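Local coordinates for protein lipase (Penicillium expansum, PDB 3G7N) that hydrolyses triacylglycerols as a secreted alkaline lipase, releasing free fatty acids, at residues Gly189-Tyr194 and Ser227-Asn232. Numbering follows the deposited sequence.
Sequences GVPNMY and SCSAGN. With SO4 (sulfate ion), chain D.
Two short 3-10 turns of an alpha/beta-hydrolase fold, one beginning two residues after the charge-relay Asp188, pack against each other, Pro191 and Asn192 touching Ser229 and Ala230, and Asn192 also meeting Asn232 just beyond the second turn. Residues 190-192 follow strand 179-185; residues 229-231 belong to the loop between strands 218-219 and 243-244, in which a disulfide joins Cys228 to Cys220. The main link is the Asn192 amide. Its CG lies anti to the carbonyl carbon (chi1 -64°), and ND2 donates to Ser229 O at 3.0 Å with an N-H...O angle of 155°. The oxygen sits almost in the amide plane of Asn192, whereas the nitrogen stands above the Ser229 carbonyl plane. From the opposite face of that plane the backbone N of Asn232 also donates to Ser229 O, closing the second turn, so two donors grip one carbonyl. The other branch of the Asn192 amide, OD1, lies 3.3 Å from Ala230 CA. Asn232 brings its own amide up at a steep 77° to that of Asn192, OD1 coming 3.2 Å from Asn192 ND2. Asn192 OD1 accepts from Arg224 NH1 and its ND2 donates to Met234 O, bonds that together should fix the flip of the amide, while Asn232 OD1 accepts from Met234 N and Ser229 OG is hydrogen-bonded to Glu207 OE2 on strand 206-210. Asn232 ND2 donates to Asp188 O, which connects the second loop to the backbone of a charge-relay residue, and the side chain of Pro191 is about 4 Å from that of Asp188 and about 5 Å from that of the charge-relay His241. Pro191 supplies the apolar part of the contact: its CB packs 3.8 Å from Ser229 CB and lies 3.7 Å from Ser229 OG.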
loop_
_atom_site.group_PDB
_atom_site.type_symbol
_atom_site.label_atom_id
_atom_site.label_comp_id
_atom_site.label_asym_id
_atom_site.label_seq_id
_atom_site.Cartn_x
_atom_site.Cartn_y
_atom_site.Cartn_z
ATOM N N GLY A 189 15.877 3.075 -0.951
ATOM C CA GLY A 189 15.814 3.485 -2.351
ATOM C C GLY A 189 14.660 2.918 -3.154
ATOM O O GLY A 189 14.564 3.201 -4.346
ATOM N N VAL A 190 13.809 2.067 -2.575
ATOM C CA VAL A 190 12.766 1.427 -3.381
ATOM C C VAL A 190 11.770 2.417 -4.008
ATOM O O VAL A 190 11.450 2.286 -5.191
ATOM C CB VAL A 190 12.082 0.310 -2.581
ATOM C CG1 VAL A 190 10.854 -0.217 -3.354
ATOM C CG2 VAL A 190 13.076 -0.840 -2.367
ATOM N N PRO A 191 11.418 3.507 -3.306
ATOM C CA PRO A 191 10.522 4.475 -3.953
ATOM C C PRO A 191 11.154 5.222 -5.105
ATOM O O PRO A 191 10.436 5.903 -5.851
ATOM C CB PRO A 191 10.167 5.441 -2.820
ATOM C CG PRO A 191 10.265 4.590 -1.586
ATOM C CD PRO A 191 11.476 3.706 -1.841
ATOM N N ASN A 192 12.471 5.085 -5.276
ATOM C CA ASN A 192 13.198 5.776 -6.363
ATOM C C ASN A 192 13.374 4.886 -7.580
ATOM O O ASN A 192 13.921 5.320 -8.599
ATOM C CB ASN A 192 14.563 6.240 -5.841
ATOM C CG ASN A 192 14.419 7.273 -4.752
ATOM O OD1 ASN A 192 13.458 8.061 -4.756
ATOM N ND2 ASN A 192 15.339 7.285 -3.802
ATOM N N MET A 193 12.934 3.642 -7.496
ATOM C CA MET A 193 12.993 2.776 -8.663
ATOM C C MET A 193 12.095 3.312 -9.758
ATOM O O MET A 193 11.023 3.862 -9.475
ATOM C CB MET A 193 12.581 1.365 -8.306
ATOM C CG MET A 193 13.595 0.695 -7.404
ATOM S SD MET A 193 13.083 -0.901 -6.727
ATOM C CE MET A 193 13.240 -1.917 -8.195
ATOM N N TYR A 194 12.564 3.200 -10.999
ATOM C CA TYR A 194 11.750 3.476 -12.188
ATOM C C TYR A 194 11.541 4.979 -12.382
ATOM O O TYR A 194 10.658 5.384 -13.146
ATOM C CB TYR A 194 10.408 2.700 -12.191
ATOM C CG TYR A 194 10.545 1.250 -11.794
ATOM C CD1 TYR A 194 11.560 0.446 -12.311
ATOM C CD2 TYR A 194 9.692 0.688 -10.831
ATOM C CE1 TYR A 194 11.694 -0.867 -11.913
ATOM C CE2 TYR A 194 9.794 -0.637 -10.478
ATOM C CZ TYR A 194 10.852 -1.381 -10.939
ATOM O OH TYR A 194 10.907 -2.722 -10.609
ATOM N N SER A 227 13.438 16.479 -0.101
ATOM C CA SER A 227 13.596 16.240 1.327
ATOM C C SER A 227 13.080 14.880 1.766
ATOM O O SER A 227 13.259 14.483 2.913
ATOM C CB SER A 227 12.910 17.331 2.140
ATOM O OG SER A 227 13.574 18.570 1.936
ATOM N N CYS A 228 12.460 14.154 0.843
ATOM C CA CYS A 228 11.914 12.840 1.176
ATOM C C CYS A 228 12.659 11.802 0.326
ATOM O O CYS A 228 13.878 11.910 0.150
ATOM C CB CYS A 228 10.395 12.821 0.980
ATOM S SG CYS A 228 9.555 14.087 1.979
ATOM N N SER A 229 11.983 10.742 -0.105
ATOM C CA SER A 229 12.685 9.635 -0.768
ATOM C C SER A 229 13.540 10.123 -1.957
ATOM O O SER A 229 14.666 9.642 -2.157
ATOM C CB SER A 229 11.708 8.527 -1.200
ATOM O OG SER A 229 10.631 9.030 -1.985
ATOM N N ALA A 230 12.975 10.975 -2.813
ATOM C CA ALA A 230 13.631 11.310 -4.077
ATOM C C ALA A 230 15.024 11.878 -3.867
ATOM O O ALA A 230 15.860 11.787 -4.762
ATOM C CB ALA A 230 12.782 12.296 -4.870
ATOM N N GLY A 231 15.248 12.519 -2.725
ATOM C CA GLY A 231 16.527 13.177 -2.466
ATOM C C GLY A 231 17.492 12.373 -1.624
ATOM O O GLY A 231 18.534 12.888 -1.233
ATOM N N ASN A 232 17.163 11.123 -1.305
ATOM C CA ASN A 232 17.922 10.406 -0.283
ATOM C C ASN A 232 19.175 9.683 -0.756
ATOM O O ASN A 232 19.891 9.060 0.036
ATOM C CB ASN A 232 17.024 9.513 0.595
ATOM C CG ASN A 232 16.560 8.237 -0.102
ATOM O OD1 ASN A 232 17.040 7.845 -1.174
ATOM N ND2 ASN A 232 15.613 7.553 0.540
HETATM S S SO4 D . 16.546 18.071 3.842
HETATM O O1 SO4 D . 15.376 18.764 4.393
HETATM O O2 SO4 D . 16.797 18.550 2.483
HETATM O O3 SO4 D . 17.717 18.337 4.674
HETATM O O4 SO4 D . 16.291 16.631 3.795
#